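Local structure of GH127 beta-L-arabinofuranoside (Geobacillus stearothermophilus, 4QK0) at residues T472-S477 against W520-E525; T448-R453 against G479-G484; V564-N569 against V623-I628; N383-W388 against M641-N646. The protein probably hydrolyses terminal beta-L-arabinofuranosides, as a family GH127 beta-L-arabinofuranosidase of retaining type. All coordinates share one frame; numbering follows the deposited sequence.

Contact 1 of 4, residues T472-S477 against W520-E525; sequences TVSPES and WQQGDE
Val473 and the indole of Trp520 cross obliquely, and this pair carries the apolar side of the contact. With CG1 anti to its backbone N (chi1 -179°), Val473 sets both methyls against the six-membered ring: CG1 lies 3.8 Å from Trp520 CE3, and CG2 lies 3.9 Å from Trp520 CZ3. Pro475 continues the apolar strip toward the root of the same side chain, its CG 3.9 Å from Trp520 CB. Between the backbones one bond is nearly ideal, Val473 N to Asp524 O at 2.8 Å and 174°, in the carbonyl plane. The return bond of this antiparallel hydrogen-bonded pair, Asp524 N to Val473 O, is weak at 3.3 Å and 121°; Asp524 N also bonds Gln521 O, closing the type II turn Gln521-Asp524, which probably draws it off line. The Asp524 carboxylate braces that turn: OD2 accepts Gln521 N at 2.8 Å from above the carboxylate plane, and also forms a salt bridge with Arg518. Trp520 NE1 is bonded to Phe481 O. In the middle domain, strand 468-475 thus runs between strand 453-461 and strand 524-529 of one antiparallel sheet, while Trp520 pairs through its backbone with strand 479-486, which packs against Val473.

Contact 2 of 4, residues T448-R453 against G479-G484; sequences TEIDGR and GEFTLG
Thr448 OG1 is gripped twice, by a hydrogen bond with Gln431 OE1 and a weak one with Thr14 OG1. Ile450 O has one, from Arg453 N at 2.8 Å; Ile450 N reciprocates with Arg453 O at the same length. The two bonds close the type I' turn Ile450-Arg453, with positive phi at Asp451 and Gly452. Ile450 O also lies over the centre of one face of the Arg453 guanidinium without bonding it, Gly479 CA over the opposite face, offset toward the rim. The arginine starts with CG anti to N (chi1 179°) and bends at chi2 and chi3, bringing NH2 2.9 Å from Phe481 CD2. This approach is oblique, ring and guanidinium planes 33° apart; Arg453 is poorly ordered, so the closeness carries little weight. The turn is the tight link of the beta hairpin of strands 444-450 and 453-461 in the middle domain, facing strand 479-486 of a second sheet with no hydrogen bond between the segments. Ile450 supplies the apolar part, crossing Phe481 at about a right angle: CD1 sits over the ring face in a CH-pi contact, 4.0 Å from the centroid, and CG2 reaches Phe481 CB at 3.7 Å. Trp520 also stacks with Phe481.

Contact 3 of 4, residues V564-N569 against V623-I628; sequences VDNGPN and VPFRAI
Asp565 and Asn566 share nearly the same first torsion, chi1 -64°, with CG anti to the carbonyl carbon, yet serve different ends. Turned by chi2 -81°, the Asn566 amide meets the backbone of Arg626 with both its polar atoms: OD1 accepts Arg626 N at 2.9 Å, in its carbonyl plane and on a lone pair, while ND2 donates to Arg626 O at 2.8 Å in the amide plane. The two bonds fix the rotation of the amide, and ND2 also bonds Glu562 O. Thus the single-turn helix 563-566 is pinned through a side chain to strand 620-629 in the C-terminal domain, just before Gly567 leaves helical geometry with positive phi. Arg626 starts with CG anti to its N and bends at chi3, so that NH2 reaches Asp565 OD1 at 3.0 Å in a salt bridge. That oxygen lies in the guanidinium plane but is approached from above the carboxylate, since the two planes stand 88° apart. Asp565 OD2 forms a second salt bridge, with Arg636. One water donates to Asp565 OD2 and Arg626 O, each at 2.7 Å; another joins Asn566 OD1 to Pro624 O.

Contact 4 of 4, residues N383-W388 against M641-N646; sequences NPLEVW and MVVWVN
The Trp644 indole is approached at its edge: Leu385 CD2 lies near the ring plane, 3.9 Å from NE1, and a water sits in the plane at the rim. The two side chains run alongside each other in the same direction, and Lys549 and Ala551 also touch the indole. That water donates to Leu385 O at 2.6 Å and accepts from Trp644 N, so the leucine carbonyl has two donors, the other being Val643 N at 3.1 Å, met nearly along the C=O axis. Beyond it the segments form a short antiparallel ladder. Val387 N reaches Met641 O at 2.8 Å and 169°, and Met641 N returns the bond to Val387 O at 3.1 Å on a lone pair. Selenomethionine 641 has CG anti to N (chi1 -177°), then bends at chi2 and chi3, bringing CE into van der Waals contact with Pro384 O, 3.4 Å away; Tyr630 OH hydrogen-bonds that oxygen. On the other face extended Glu386 sets its CG 3.8 Å from Val642 CG1. Strand 386-387 of the catalytic domain is thereby joined to the C-terminal domain's sheet. The chemistry implies a junction of three main-chain hydrogen bonds and a bridging water, packed round with mostly apolar side chains.

Contacts 1 and 2 adjoin in the middle domain, their centres 11 Å apart, and touch through the backbone and side chain of Trp520. Contacts 3 and 4 lie about 46 to 50 Å from that pair, centre to centre, and are themselves 12 Å apart, reaching the same sheet through the successive strands 620-629 and 641-647. Contact 4 is the buried one and relies on backbone bonds between two domains; the other three are partly buried, each within a single domain. Contact 1 combines strand pairing with apolar packing, contact 2 packs a hairpin turn against strand 479-486 with no hydrogen bond between the segments, and contact 3 is the most polar, using charge, amide and water.

Contact 1 of 4, residues T472-S477 against W520-E525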
loop_
_atom_site.group_PDB
_atom_site.type_symbol
_atom_site.label_atom_id
_atom_site.label_comp_id
_atom_site.label_asym_id
_atom_site.label_seq_id
_atom_site.Cartn_x
_atom_site.Cartn_y
_atom_site.Cartn_z
ATOM N N THR A 472 -16.575 12.829 45.745
ATOM C CA THR A 472 -17.247 12.900 47.017
ATOM C C THR A 472 -17.646 11.498 47.404
ATOM O O THR A 472 -18.254 10.769 46.627
ATOM C CB THR A 472 -18.480 13.803 46.966
ATOM O OG1 THR A 472 -18.079 15.076 46.466
ATOM C CG2 THR A 472 -19.027 14.012 48.368
ATOM N N VAL A 473 -17.201 11.100 48.584
ATOM C CA VAL A 473 -17.401 9.758 49.060
ATOM C C VAL A 473 -18.348 9.827 50.236
ATOM O O VAL A 473 -17.988 10.370 51.285
ATOM C CB VAL A 473 -16.056 9.110 49.490
ATOM C CG1 VAL A 473 -16.280 7.679 49.972
ATOM C CG2 VAL A 473 -15.067 9.114 48.321
ATOM N N SER A 474 -19.511 9.198 50.107
ATOM C CA SER A 474 -20.497 9.188 51.184
ATOM C C SER A 474 -20.998 7.820 51.572
ATOM O O SER A 474 -21.913 7.314 50.981
ATOM C CB SER A 474 -21.662 10.021 50.743
ATOM O OG SER A 474 -21.133 11.272 50.418
ATOM N N PRO A 475 -20.378 7.195 52.577
ATOM C CA PRO A 475 -20.902 5.927 53.064
ATOM C C PRO A 475 -22.139 6.167 53.941
ATOM O O PRO A 475 -22.274 7.227 54.546
ATOM C CB PRO A 475 -19.740 5.328 53.847
ATOM C CG PRO A 475 -18.796 6.418 54.110
ATOM C CD PRO A 475 -19.183 7.628 53.311
ATOM N N GLU A 476 -23.061 5.211 53.953
ATOM C CA GLU A 476 -24.280 5.325 54.763
ATOM C C GLU A 476 -23.899 5.552 56.245
ATOM O O GLU A 476 -24.362 6.484 56.869
ATOM C CB GLU A 476 -25.133 4.087 54.625
ATOM C CG GLU A 476 -26.617 4.385 54.731
ATOM C CD GLU A 476 -27.461 3.145 55.055
ATOM O OE1 GLU A 476 -27.064 2.007 54.668
ATOM O OE2 GLU A 476 -28.532 3.323 55.700
ATOM N N SER A 477 -22.980 4.757 56.764
ATOM C CA SER A 477 -22.290 5.093 58.005
ATOM C C SER A 477 -20.773 4.940 57.828
ATOM O O SER A 477 -20.298 4.190 56.975
ATOM C CB SER A 477 -22.786 4.169 59.137
ATOM O OG SER A 477 -22.432 2.821 58.818
ATOM N N TRP A 520 -13.728 6.215 55.946
ATOM C CA TRP A 520 -14.438 7.225 55.188
ATOM C C TRP A 520 -15.689 7.664 55.944
ATOM O O TRP A 520 -16.400 6.839 56.473
ATOM C CB TRP A 520 -14.872 6.658 53.828
ATOM C CG TRP A 520 -13.700 6.237 52.979
ATOM C CD1 TRP A 520 -13.136 5.023 52.930
ATOM C CD2 TRP A 520 -12.908 7.076 52.112
ATOM N NE1 TRP A 520 -12.035 5.024 52.097
ATOM C CE2 TRP A 520 -11.883 6.276 51.577
ATOM C CE3 TRP A 520 -12.989 8.414 51.730
ATOM C CZ2 TRP A 520 -10.958 6.757 50.661
ATOM C CZ3 TRP A 520 -12.056 8.892 50.834
ATOM C CH2 TRP A 520 -11.049 8.060 50.319
ATOM N N GLN A 521 -15.928 8.966 55.978
ATOM C CA GLN A 521 -17.073 9.601 56.635
ATOM C C GLN A 521 -17.872 10.294 55.553
ATOM O O GLN A 521 -17.323 10.750 54.533
ATOM C CB GLN A 521 -16.611 10.731 57.585
ATOM C CG GLN A 521 -15.656 10.385 58.745
ATOM C CD GLN A 521 -16.326 9.869 60.020
ATOM O OE1 GLN A 521 -15.689 9.201 60.848
ATOM N NE2 GLN A 521 -17.610 10.161 60.192
ATOM N N GLN A 522 -19.156 10.437 55.806
ATOM C CA GLN A 522 -20.079 11.225 54.985
ATOM C C GLN A 522 -19.502 12.569 54.514
ATOM O O GLN A 522 -19.066 13.369 55.317
ATOM C CB GLN A 522 -21.334 11.489 55.825
ATOM C CG GLN A 522 -22.462 12.236 55.134
ATOM C CD GLN A 522 -23.198 11.350 54.164
ATOM O OE1 GLN A 522 -23.345 11.675 52.988
ATOM N NE2 GLN A 522 -23.693 10.217 54.664
ATOM N N GLY A 523 -19.522 12.823 53.208
ATOM C CA GLY A 523 -19.045 14.103 52.681
ATOM C C GLY A 523 -17.531 14.218 52.553
ATOM O O GLY A 523 -17.016 15.283 52.276
ATOM N N ASP A 524 -16.808 13.123 52.715
ATOM C CA ASP A 524 -15.385 13.139 52.453
ATOM C C ASP A 524 -15.156 13.505 50.981
ATOM O O ASP A 524 -15.872 13.052 50.078
ATOM C CB ASP A 524 -14.730 11.800 52.800
ATOM C CG ASP A 524 -14.341 11.696 54.273
ATOM O OD1 ASP A 524 -14.362 12.715 54.997
ATOM O OD2 ASP A 524 -13.974 10.588 54.721
ATOM N N GLU A 525 -14.155 14.333 50.760
ATOM C CA GLU A 525 -13.831 14.829 49.426
ATOM C C GLU A 525 -12.373 14.552 49.035
ATOM O O GLU A 525 -11.435 14.886 49.761
ATOM C CB GLU A 525 -14.097 16.305 49.352
ATOM C CG GLU A 525 -14.154 16.773 47.921
ATOM C CD GLU A 525 -14.406 18.269 47.822
ATOM O OE1 GLU A 525 -15.553 18.672 48.047
ATOM O OE2 GLU A 525 -13.462 19.029 47.508
#

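Contact 2 of 4, residues T448-R453 against G479-G484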
loop_
_atom_site.group_PDB
_atom_site.type_symbol
_atom_site.label_atom_id
_atom_site.label_comp_id
_atom_site.label_asym_id
_atom_site.label_seq_id
_atom_site.Cartn_x
_atom_site.Cartn_y
_atom_site.Cartn_z
ATOM N N THR A 448 -23.065 1.745 45.458
ATOM C CA THR A 448 -22.489 0.406 45.476
ATOM C C THR A 448 -22.459 -0.102 46.913
ATOM O O THR A 448 -22.877 0.593 47.827
ATOM C CB THR A 448 -21.091 0.444 44.811
ATOM O OG1 THR A 448 -20.496 -0.865 44.734
ATOM C CG2 THR A 448 -20.157 1.370 45.537
ATOM N N GLU A 449 -21.932 -1.301 47.105
ATOM C CA GLU A 449 -21.823 -1.901 48.426
ATOM C C GLU A 449 -20.392 -2.317 48.675
ATOM O O GLU A 449 -19.774 -3.021 47.859
ATOM C CB GLU A 449 -22.737 -3.113 48.524
ATOM C CG GLU A 449 -24.208 -2.751 48.401
ATOM C CD GLU A 449 -24.986 -2.998 49.679
ATOM O OE1 GLU A 449 -24.719 -4.021 50.368
ATOM O OE2 GLU A 449 -25.866 -2.168 49.992
ATOM N N ILE A 450 -19.831 -1.807 49.761
ATOM C CA ILE A 450 -18.455 -2.121 50.129
ATOM C C ILE A 450 -18.549 -2.652 51.572
ATOM O O ILE A 450 -19.177 -2.012 52.448
ATOM C CB ILE A 450 -17.490 -0.901 49.978
ATOM C CG1 ILE A 450 -17.814 -0.076 48.717
ATOM C CG2 ILE A 450 -16.031 -1.359 49.879
ATOM C CD1 ILE A 450 -17.029 1.216 48.559
ATOM N N ASP A 451 -17.981 -3.847 51.793
ATOM C CA ASP A 451 -17.985 -4.492 53.117
ATOM C C ASP A 451 -19.431 -4.494 53.677
ATOM O O ASP A 451 -19.689 -4.097 54.823
ATOM C CB ASP A 451 -16.968 -3.788 54.057
ATOM C CG ASP A 451 -16.182 -4.766 54.934
ATOM O OD1 ASP A 451 -15.736 -5.801 54.407
ATOM O OD2 ASP A 451 -15.985 -4.496 56.146
ATOM N N GLY A 452 -20.357 -4.934 52.815
ATOM C CA GLY A 452 -21.784 -5.060 53.126
ATOM C C GLY A 452 -22.514 -3.766 53.401
ATOM O O GLY A 452 -23.659 -3.771 53.819
ATOM N N ARG A 453 -21.865 -2.649 53.131
ATOM C CA ARG A 453 -22.430 -1.354 53.452
ATOM C C ARG A 453 -22.632 -0.506 52.199
ATOM O O ARG A 453 -21.793 -0.496 51.271
ATOM C CB ARG A 453 -21.454 -0.653 54.378
ATOM C CG ARG A 453 -21.825 0.755 54.850
ATOM C CD ARG A 453 -20.559 1.560 54.947
ATOM N NE ARG A 453 -19.553 0.569 55.323
ATOM C CZ ARG A 453 -18.308 0.566 54.907
ATOM N NH1 ARG A 453 -17.465 -0.410 55.269
ATOM N NH2 ARG A 453 -17.925 1.552 54.134
ATOM N N GLY A 479 -16.876 4.053 57.736
ATOM C CA GLY A 479 -16.216 2.742 57.585
ATOM C C GLY A 479 -14.929 2.712 56.734
ATOM O O GLY A 479 -14.708 3.568 55.889
ATOM N N GLU A 480 -14.075 1.736 57.038
ATOM C CA GLU A 480 -12.792 1.582 56.447
ATOM C C GLU A 480 -12.952 0.775 55.159
ATOM O O GLU A 480 -13.532 -0.294 55.163
ATOM C CB GLU A 480 -11.855 0.869 57.405
ATOM C CG GLU A 480 -10.409 0.773 56.958
ATOM C CD GLU A 480 -9.576 -0.137 57.852
ATOM O OE1 GLU A 480 -10.126 -0.731 58.818
ATOM O OE2 GLU A 480 -8.360 -0.264 57.572
ATOM N N PHE A 481 -12.484 1.337 54.061
ATOM C CA PHE A 481 -12.333 0.585 52.838
ATOM C C PHE A 481 -11.340 1.301 51.906
ATOM O O PHE A 481 -10.896 2.450 52.165
ATOM C CB PHE A 481 -13.690 0.354 52.152
ATOM C CG PHE A 481 -14.458 1.618 51.868
ATOM C CD1 PHE A 481 -14.252 2.350 50.729
ATOM C CD2 PHE A 481 -15.385 2.091 52.790
ATOM C CE1 PHE A 481 -14.938 3.545 50.516
ATOM C CE2 PHE A 481 -16.085 3.287 52.591
ATOM C CZ PHE A 481 -15.853 4.013 51.445
ATOM N N THR A 482 -10.996 0.600 50.830
ATOM C CA THR A 482 -9.990 1.057 49.881
ATOM C C THR A 482 -10.620 1.587 48.603
ATOM O O THR A 482 -11.549 0.999 48.043
ATOM C CB THR A 482 -9.035 -0.051 49.562
ATOM O OG1 THR A 482 -8.471 -0.503 50.782
ATOM C CG2 THR A 482 -7.958 0.452 48.641
ATOM N N LEU A 483 -10.196 2.776 48.241
ATOM C CA LEU A 483 -10.531 3.392 46.961
ATOM C C LEU A 483 -9.306 3.292 46.083
ATOM O O LEU A 483 -8.219 3.753 46.487
ATOM C CB LEU A 483 -10.818 4.863 47.157
ATOM C CG LEU A 483 -11.980 5.386 46.389
ATOM C CD1 LEU A 483 -13.232 4.743 47.005
ATOM C CD2 LEU A 483 -12.008 6.900 46.478
ATOM N N GLY A 484 -9.452 2.633 44.933
ATOM C CA GLY A 484 -8.315 2.480 43.984
ATOM C C GLY A 484 -8.452 3.457 42.825
ATOM O O GLY A 484 -9.411 3.383 42.099
#

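Contact 3 of 4, residues V564-N569 against V623-I628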
loop_
_atom_site.group_PDB
_atom_site.type_symbol
_atom_site.label_atom_id
_atom_site.label_comp_id
_atom_site.label_asym_id
_atom_site.label_seq_id
_atom_site.Cartn_x
_atom_site.Cartn_y
_atom_site.Cartn_z
ATOM N N VAL A 564 -8.883 21.772 6.414
ATOM C CA VAL A 564 -9.823 22.872 6.622
ATOM C C VAL A 564 -9.204 23.968 7.489
ATOM O O VAL A 564 -9.474 25.127 7.270
ATOM C CB VAL A 564 -11.168 22.378 7.198
ATOM C CG1 VAL A 564 -10.967 21.801 8.607
ATOM C CG2 VAL A 564 -12.206 23.494 7.246
ATOM N N ASP A 565 -8.328 23.619 8.435
ATOM C CA ASP A 565 -7.691 24.595 9.307
ATOM C C ASP A 565 -6.317 25.028 8.836
ATOM O O ASP A 565 -5.839 26.042 9.276
ATOM C CB ASP A 565 -7.484 24.027 10.744
ATOM C CG ASP A 565 -8.794 23.705 11.479
ATOM O OD1 ASP A 565 -9.706 24.536 11.431
ATOM O OD2 ASP A 565 -8.926 22.635 12.119
ATOM N N ASN A 566 -5.617 24.224 8.048
ATOM C CA ASN A 566 -4.182 24.425 7.842
ATOM C C ASN A 566 -3.765 24.460 6.352
ATOM O O ASN A 566 -2.602 24.603 6.012
ATOM C CB ASN A 566 -3.397 23.260 8.510
ATOM C CG ASN A 566 -3.556 23.210 10.028
ATOM O OD1 ASN A 566 -2.903 23.941 10.749
ATOM N ND2 ASN A 566 -4.366 22.251 10.517
ATOM N N GLY A 567 -4.693 24.256 5.459
ATOM C CA GLY A 567 -4.356 24.165 4.053
ATOM C C GLY A 567 -3.972 22.771 3.599
ATOM O O GLY A 567 -3.753 21.863 4.417
ATOM N N PRO A 568 -3.865 22.603 2.280
ATOM C CA PRO A 568 -3.483 21.301 1.768
ATOM C C PRO A 568 -2.011 20.997 1.928
ATOM O O PRO A 568 -1.232 21.802 2.456
ATOM C CB PRO A 568 -3.891 21.385 0.280
ATOM C CG PRO A 568 -3.861 22.843 -0.051
ATOM C CD PRO A 568 -3.899 23.636 1.217
ATOM N N ASN A 569 -1.666 19.781 1.542
ATOM C CA ASN A 569 -0.295 19.257 1.614
ATOM C C ASN A 569 0.276 19.219 3.021
ATOM O O ASN A 569 1.268 19.885 3.340
ATOM C CB ASN A 569 0.642 20.014 0.643
ATOM C CG ASN A 569 1.935 19.264 0.415
ATOM O OD1 ASN A 569 2.184 18.243 1.073
ATOM N ND2 ASN A 569 2.760 19.747 -0.522
ATOM N N VAL A 623 4.301 29.278 9.419
ATOM C CA VAL A 623 2.853 29.358 9.334
ATOM C C VAL A 623 2.277 29.055 10.719
ATOM O O VAL A 623 2.812 28.238 11.426
ATOM C CB VAL A 623 2.249 28.393 8.271
ATOM C CG1 VAL A 623 2.722 28.728 6.888
ATOM C CG2 VAL A 623 2.580 26.949 8.555
ATOM N N PRO A 624 1.170 29.704 11.090
ATOM C CA PRO A 624 0.407 29.229 12.239
ATOM C C PRO A 624 -0.224 27.865 11.911
ATOM O O PRO A 624 -0.500 27.609 10.730
ATOM C CB PRO A 624 -0.721 30.273 12.360
ATOM C CG PRO A 624 -0.968 30.695 10.926
ATOM C CD PRO A 624 0.389 30.641 10.242
ATOM N N PHE A 625 -0.393 26.974 12.906
ATOM C CA PHE A 625 -1.236 25.765 12.713
ATOM C C PHE A 625 -2.214 25.593 13.817
ATOM O O PHE A 625 -1.985 26.032 14.930
ATOM C CB PHE A 625 -0.441 24.458 12.605
ATOM C CG PHE A 625 0.084 23.961 13.903
ATOM C CD1 PHE A 625 -0.624 23.058 14.714
ATOM C CD2 PHE A 625 1.324 24.376 14.313
ATOM C CE1 PHE A 625 -0.077 22.602 15.920
ATOM C CE2 PHE A 625 1.855 23.932 15.509
ATOM C CZ PHE A 625 1.164 23.037 16.296
ATOM N N ARG A 626 -3.212 24.799 13.523
ATOM C CA ARG A 626 -4.171 24.404 14.492
ATOM C C ARG A 626 -4.490 22.933 14.421
ATOM O O ARG A 626 -4.781 22.370 13.333
ATOM C CB ARG A 626 -5.466 25.213 14.293
ATOM C CG ARG A 626 -6.409 24.969 15.447
ATOM C CD ARG A 626 -7.413 26.090 15.595
ATOM N NE ARG A 626 -8.489 25.852 14.661
ATOM C CZ ARG A 626 -9.696 26.384 14.756
ATOM N NH1 ARG A 626 -9.988 27.169 15.784
ATOM N NH2 ARG A 626 -10.599 26.121 13.823
ATOM N N ALA A 627 -4.523 22.307 15.607
ATOM C CA ALA A 627 -4.790 20.894 15.696
ATOM C C ALA A 627 -6.065 20.703 16.504
ATOM O O ALA A 627 -6.301 21.421 17.462
ATOM C CB ALA A 627 -3.607 20.167 16.319
ATOM N N ILE A 628 -6.831 19.687 16.129
ATOM C CA ILE A 628 -8.038 19.307 16.818
ATOM C C ILE A 628 -7.988 17.807 17.219
ATOM O O ILE A 628 -7.106 17.078 16.767
ATOM C CB ILE A 628 -9.281 19.524 15.922
ATOM C CG1 ILE A 628 -9.140 18.770 14.590
ATOM C CG2 ILE A 628 -9.471 21.018 15.641
ATOM C CD1 ILE A 628 -10.319 17.939 14.238
HETATM O O HOH W 1 -6.808 20.913 12.314
HETATM O O HOH W 2 -0.879 25.471 9.325
#

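Contact 4 of 4, residues N383-W388 against M641-N646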
loop_
_atom_site.group_PDB
_atom_site.type_symbol
_atom_site.label_atom_id
_atom_site.label_comp_id
_atom_site.label_asym_id
_atom_site.label_seq_id
_atom_site.Cartn_x
_atom_site.Cartn_y
_atom_site.Cartn_z
ATOM N N ASN A 383 -10.280 3.513 10.099
ATOM C CA ASN A 383 -9.886 4.737 10.767
ATOM C C ASN A 383 -8.418 5.069 10.516
ATOM O O ASN A 383 -7.526 4.697 11.307
ATOM C CB ASN A 383 -10.095 4.677 12.272
ATOM C CG ASN A 383 -11.537 4.516 12.619
ATOM O OD1 ASN A 383 -12.029 3.394 12.643
ATOM N ND2 ASN A 383 -12.248 5.627 12.759
ATOM N N PRO A 384 -8.151 5.827 9.461
ATOM C CA PRO A 384 -6.771 6.055 9.060
ATOM C C PRO A 384 -6.130 7.100 9.929
ATOM O O PRO A 384 -6.817 7.847 10.602
ATOM C CB PRO A 384 -6.929 6.537 7.630
ATOM C CG PRO A 384 -8.224 7.281 7.656
ATOM C CD PRO A 384 -9.110 6.509 8.579
ATOM N N LEU A 385 -4.802 7.126 9.948
ATOM C CA LEU A 385 -4.069 8.161 10.646
ATOM C C LEU A 385 -3.468 9.185 9.728
ATOM O O LEU A 385 -2.834 10.175 10.172
ATOM C CB LEU A 385 -2.974 7.537 11.522
ATOM C CG LEU A 385 -3.521 6.961 12.828
ATOM C CD1 LEU A 385 -4.232 5.626 12.602
ATOM C CD2 LEU A 385 -2.319 6.817 13.737
ATOM N N GLU A 386 -3.693 8.990 8.439
ATOM C CA GLU A 386 -3.196 9.936 7.422
ATOM C C GLU A 386 -4.054 9.821 6.189
ATOM O O GLU A 386 -4.260 8.733 5.665
ATOM C CB GLU A 386 -1.761 9.651 7.071
ATOM C CG GLU A 386 -1.232 10.486 5.907
ATOM C CD GLU A 386 0.257 10.277 5.703
ATOM O OE1 GLU A 386 1.014 10.651 6.586
ATOM O OE2 GLU A 386 0.668 9.662 4.693
ATOM N N VAL A 387 -4.564 10.952 5.732
ATOM C CA VAL A 387 -5.410 10.979 4.554
ATOM C C VAL A 387 -4.959 12.060 3.575
ATOM O O VAL A 387 -4.794 13.206 3.943
ATOM C CB VAL A 387 -6.873 11.221 4.932
ATOM C CG1 VAL A 387 -7.735 11.315 3.707
ATOM C CG2 VAL A 387 -7.391 10.048 5.733
ATOM N N TRP A 388 -4.736 11.616 2.339
ATOM C CA TRP A 388 -4.609 12.475 1.137
ATOM C C TRP A 388 -5.757 11.995 0.206
ATOM O O TRP A 388 -5.628 10.965 -0.397
ATOM C CB TRP A 388 -3.212 12.288 0.511
ATOM C CG TRP A 388 -2.922 13.092 -0.758
ATOM C CD1 TRP A 388 -3.600 14.172 -1.218
ATOM C CD2 TRP A 388 -1.866 12.845 -1.710
ATOM N NE1 TRP A 388 -3.032 14.611 -2.381
ATOM C CE2 TRP A 388 -1.968 13.816 -2.703
ATOM C CE3 TRP A 388 -0.853 11.895 -1.805
ATOM C CZ2 TRP A 388 -1.089 13.867 -3.792
ATOM C CZ3 TRP A 388 0.027 11.936 -2.881
ATOM C CH2 TRP A 388 -0.090 12.910 -3.852
HETATM N N MSE A 641 -5.827 14.995 6.295
HETATM C CA MSE A 641 -5.651 14.871 7.768
HETATM C C MSE A 641 -4.404 14.099 8.065
HETATM O O MSE A 641 -4.100 13.171 7.361
HETATM C CB MSE A 641 -6.888 14.182 8.348
HETATM C CG MSE A 641 -6.843 14.061 9.868
HETATM SE SE MSE A 641 -5.879 12.388 10.378
HETATM C CE MSE A 641 -7.150 11.106 9.845
ATOM N N VAL A 642 -3.633 14.530 9.063
ATOM C CA VAL A 642 -2.546 13.743 9.579
ATOM C C VAL A 642 -2.491 13.811 11.063
ATOM O O VAL A 642 -2.794 14.825 11.628
ATOM C CB VAL A 642 -1.138 14.161 9.078
ATOM C CG1 VAL A 642 -0.998 13.878 7.605
ATOM C CG2 VAL A 642 -0.861 15.623 9.307
ATOM N N VAL A 643 -2.010 12.713 11.661
ATOM C CA VAL A 643 -1.696 12.638 13.082
ATOM C C VAL A 643 -0.201 12.793 13.266
ATOM O O VAL A 643 0.253 13.626 14.052
ATOM C CB VAL A 643 -2.125 11.282 13.701
ATOM C CG1 VAL A 643 -1.570 11.080 15.119
ATOM C CG2 VAL A 643 -3.629 11.191 13.737
ATOM N N TRP A 644 0.571 11.987 12.538
ATOM C CA TRP A 644 1.979 12.038 12.700
ATOM C C TRP A 644 2.528 13.120 11.778
ATOM O O TRP A 644 2.536 12.972 10.557
ATOM C CB TRP A 644 2.589 10.669 12.417
ATOM C CG TRP A 644 2.272 9.725 13.481
ATOM C CD1 TRP A 644 1.252 8.815 13.508
ATOM C CD2 TRP A 644 2.989 9.563 14.696
ATOM N NE1 TRP A 644 1.268 8.141 14.675
ATOM C CE2 TRP A 644 2.349 8.561 15.416
ATOM C CE3 TRP A 644 4.123 10.168 15.239
ATOM C CZ2 TRP A 644 2.788 8.143 16.669
ATOM C CZ3 TRP A 644 4.576 9.741 16.455
ATOM C CH2 TRP A 644 3.883 8.745 17.181
ATOM N N VAL A 645 3.047 14.175 12.355
ATOM C CA VAL A 645 3.582 15.277 11.566
ATOM C C VAL A 645 5.108 15.269 11.536
ATOM O O VAL A 645 5.754 14.907 12.522
ATOM C CB VAL A 645 2.889 16.651 11.893
ATOM C CG1 VAL A 645 1.856 16.580 12.980
ATOM C CG2 VAL A 645 3.832 17.797 12.122
ATOM N N ASN A 646 5.663 15.612 10.390
ATOM C CA ASN A 646 7.079 15.772 10.239
ATOM C C ASN A 646 7.683 16.765 11.183
ATOM O O ASN A 646 7.158 17.803 11.403
ATOM C CB ASN A 646 7.463 16.145 8.820
ATOM C CG ASN A 646 7.258 15.045 7.863
ATOM O OD1 ASN A 646 6.503 15.176 6.973
ATOM N ND2 ASN A 646 7.924 13.975 8.046
HETATM O O HOH W 3 -0.274 10.199 10.753
#